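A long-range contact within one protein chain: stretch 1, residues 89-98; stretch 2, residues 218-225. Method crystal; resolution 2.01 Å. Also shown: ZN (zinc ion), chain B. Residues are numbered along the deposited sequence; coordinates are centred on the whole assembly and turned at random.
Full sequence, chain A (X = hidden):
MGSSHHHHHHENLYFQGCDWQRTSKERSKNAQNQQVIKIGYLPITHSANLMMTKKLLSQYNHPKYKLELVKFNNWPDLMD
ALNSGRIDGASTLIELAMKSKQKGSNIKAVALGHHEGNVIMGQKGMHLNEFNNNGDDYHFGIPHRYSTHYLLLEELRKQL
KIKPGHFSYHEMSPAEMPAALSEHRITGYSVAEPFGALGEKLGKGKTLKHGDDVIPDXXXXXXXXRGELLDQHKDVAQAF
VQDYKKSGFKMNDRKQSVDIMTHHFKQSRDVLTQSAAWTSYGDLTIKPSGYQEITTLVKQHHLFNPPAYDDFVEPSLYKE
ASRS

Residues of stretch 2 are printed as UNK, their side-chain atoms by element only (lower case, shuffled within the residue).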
# COMPACT_ATOMS: atom_id res chain seq x y z
N GLY A 89 5.43 -0.88 -14.33
CA GLY A 89 5.40 -1.37 -12.97
C GLY A 89 4.50 -0.49 -12.13
O GLY A 89 3.81 0.41 -12.65
N ALA A 90 4.50 -0.73 -10.83
CA ALA A 90 3.61 -0.00 -9.95
C ALA A 90 3.82 -0.31 -8.48
O ALA A 90 4.36 -1.36 -8.14
CB ALA A 90 2.17 -0.38 -10.30
N SER A 91 3.44 0.64 -7.62
CA SER A 91 3.36 0.38 -6.17
C SER A 91 1.90 -0.05 -6.01
O SER A 91 1.00 0.69 -6.39
CB SER A 91 3.65 1.64 -5.35
OG SER A 91 3.64 1.34 -3.97
N THR A 92 1.66 -1.25 -5.47
CA THR A 92 0.31 -1.80 -5.43
C THR A 92 0.04 -2.73 -4.26
O THR A 92 0.97 -3.24 -3.62
CB THR A 92 0.00 -2.56 -6.79
OG1 THR A 92 -1.39 -2.90 -6.90
CG2 THR A 92 0.84 -3.81 -6.92
N LEU A 93 -1.24 -2.94 -3.98
CA LEU A 93 -1.65 -3.86 -2.92
C LEU A 93 -1.04 -5.25 -3.22
O LEU A 93 -1.16 -5.76 -4.35
CB LEU A 93 -3.16 -3.98 -2.87
CG LEU A 93 -3.93 -2.67 -2.67
CD1 LEU A 93 -5.41 -2.97 -2.76
CD2 LEU A 93 -3.55 -1.99 -1.33
N ILE A 94 -0.41 -5.86 -2.22
CA ILE A 94 0.27 -7.14 -2.44
C ILE A 94 -0.70 -8.27 -2.77
O ILE A 94 -0.39 -9.13 -3.59
CB ILE A 94 1.26 -7.50 -1.25
CG1 ILE A 94 2.15 -8.68 -1.64
CG2 ILE A 94 0.50 -7.74 0.07
CD1 ILE A 94 3.12 -9.15 -0.52
N GLU A 95 -1.91 -8.24 -2.18
CA GLU A 95 -2.89 -9.31 -2.41
C GLU A 95 -3.45 -9.21 -3.80
O GLU A 95 -3.68 -10.22 -4.43
CB GLU A 95 -4.04 -9.29 -1.38
CG GLU A 95 -3.64 -9.59 0.11
CD GLU A 95 -3.07 -8.38 0.88
OE1 GLU A 95 -2.95 -7.28 0.30
OE2 GLU A 95 -2.77 -8.54 2.09
N LEU A 96 -3.66 -7.98 -4.26
CA LEU A 96 -4.20 -7.67 -5.60
C LEU A 96 -3.23 -8.15 -6.67
O LEU A 96 -3.63 -8.77 -7.67
CB LEU A 96 -4.44 -6.16 -5.71
CG LEU A 96 -5.10 -5.63 -6.99
CD1 LEU A 96 -6.40 -6.38 -7.32
CD2 LEU A 96 -5.33 -4.10 -6.86
N ALA A 97 -1.95 -7.84 -6.45
CA ALA A 97 -0.87 -8.30 -7.32
C ALA A 97 -0.74 -9.85 -7.29
O ALA A 97 -0.52 -10.48 -8.31
CB ALA A 97 0.45 -7.62 -6.90
N MSE A 98 -0.89 -10.46 -6.12
CA MSE A 98 -0.84 -11.93 -5.99
C MSE A 98 -1.99 -12.61 -6.76
O MSE A 98 -1.80 -13.63 -7.41
CB MSE A 98 -0.94 -12.33 -4.51
CG MSE A 98 0.32 -12.08 -3.70
SE MSE A 98 0.03 -12.04 -1.75
CE MSE A 98 -0.58 -13.87 -1.54
N UNK A 218 2.22 -6.00 9.07
CA UNK A 218 1.56 -6.68 7.98
C UNK A 218 1.99 -6.01 6.68
O UNK A 218 1.94 -4.79 6.56
c UNK A 218 0.04 -6.59 8.14
N UNK A 219 2.43 -6.78 5.71
CA UNK A 219 2.78 -6.18 4.45
C UNK A 219 1.50 -5.66 3.78
O UNK A 219 0.42 -6.25 3.93
o UNK A 219 8.75 -8.80 4.93
c UNK A 219 6.78 -9.07 3.63
c UNK A 219 5.49 -8.68 3.31
c UNK A 219 3.50 -7.17 3.53
c UNK A 219 6.90 -7.32 5.27
c UNK A 219 7.48 -8.40 4.61
c UNK A 219 5.61 -6.92 4.93
c UNK A 219 4.87 -7.62 3.96
N UNK A 220 1.63 -4.52 3.09
CA UNK A 220 0.51 -3.94 2.37
C UNK A 220 0.85 -3.71 0.89
O UNK A 220 0.43 -4.46 0.04
c UNK A 220 0.03 -2.65 3.03
s UNK A 220 -1.50 -1.99 2.28
N UNK A 221 1.61 -2.68 0.58
CA UNK A 221 1.96 -2.41 -0.80
C UNK A 221 3.37 -2.85 -1.15
O UNK A 221 4.29 -2.74 -0.34
s UNK A 221 0.04 -0.39 -1.25
c UNK A 221 1.78 -0.94 -1.14
N UNK A 222 3.54 -3.27 -2.39
CA UNK A 222 4.84 -3.71 -2.92
C UNK A 222 5.11 -3.04 -4.27
O UNK A 222 4.18 -2.63 -4.98
c UNK A 222 4.88 -5.27 -3.18
c UNK A 222 3.65 -5.71 -3.97
c UNK A 222 5.04 -6.04 -1.88
N UNK A 223 6.39 -2.89 -4.60
CA UNK A 223 6.79 -2.44 -5.92
C UNK A 223 6.86 -3.70 -6.78
O UNK A 223 7.62 -4.65 -6.45
c UNK A 223 7.93 -0.37 -7.94
c UNK A 223 10.21 -0.87 -7.07
c UNK A 223 8.17 -1.79 -5.89
c UNK A 223 8.77 -1.39 -7.26
N UNK A 224 6.04 -3.72 -7.82
CA UNK A 224 6.05 -4.81 -8.78
C UNK A 224 6.49 -4.27 -10.13
O UNK A 224 6.24 -3.10 -10.46
c UNK A 224 4.19 -5.97 -7.59
c UNK A 224 4.68 -5.45 -8.94
c UNK A 224 3.67 -4.46 -9.53
N UNK A 225 7.18 -5.11 -10.91
CA UNK A 225 7.62 -4.75 -12.23
C UNK A 225 7.14 -5.79 -13.18
O UNK A 225 7.07 -6.97 -12.82
c UNK A 225 9.15 -4.72 -12.31
c UNK A 225 11.35 -3.85 -11.43
c UNK A 225 9.42 -2.28 -11.80
c UNK A 225 9.83 -3.69 -11.41
ZN ZN B . -0.89 -0.19 0.82
O HOH W 1 -2.97 -4.54 0.73
O HOH W 2 -3.01 0.82 0.42

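Position 218 has one side-chain carbon and nothing beyond it. It is out of reach of stretch 1. A lone CB makes it Ala 218.

Position 219 carries one carbon, then a ring of six carbons bearing one oxygen. Its CB points toward stretch 1, but the ring leads away. Its backbone O lies 4.1 Å from Ile 94 CG2. A phenol ring means Tyr 219.

Position 220 has one carbon and one sulfur. The CB points away from stretch 1, and the sulfur sits 2.4 Å from the zinc ion ZN. The backbone O accepts a hydrogen bond from Ile 94 N at 2.8 Å. One carbon ending in sulfur is cysteine, Cys 220.

Position 221 repeats that pattern, one carbon and one sulfur. The sulfur is 2.3 Å from ZN and 3.9 Å from Leu 93 CD2. This is Cys 221. Its CA makes a CA-H...O contact with Thr 92 O at 3.1 Å.

Position 222 has three carbons, forked at the first. One branch end lies 3.9 Å from Ile 94 CD1. Branching at CB with no further atoms gives Val 222. Its N donates to Thr 92 O at 2.8 Å, and its O accepts from Thr 92 N at 2.9 Å.

Position 223 has four carbons, forked at the second. Its CB is on the same face of the sheet as the side chain of Ser 91, its bridge partner. The late fork identifies Leu 223.

Position 224 again has three carbons forked at the first. Its branches come 3.9 Å from Thr 92 CG2 and 4.1 Å from Ala 97 CB. This is Val 224. Its N donates to Ala 90 O at 2.9 Å, and its O accepts from Ala 90 N at 3.0 Å.

Position 225 has four carbons, forked at the second. Its CA lies 4.1 Å from Gly 89 CA. The late fork makes it Leu 225. An ideal CB on Gly 89 would clash with Leu 225 CD2 and Val 224 O.

The contact is an antiparallel strand pair. Ala 90 and Thr 92 each exchange two backbone hydrogen bonds with their partners, and the bond from Ile 94 N extends the link to the start of the helix. Val 222 and Val 224 share one face with Ala 90 and Thr 92, where they also meet Ile 94 and Ala 97. Beside Leu 93, both cysteines bind zinc with a water and one atom from elsewhere in the structure.

Stretch 2 218-225: AYCCVLVL
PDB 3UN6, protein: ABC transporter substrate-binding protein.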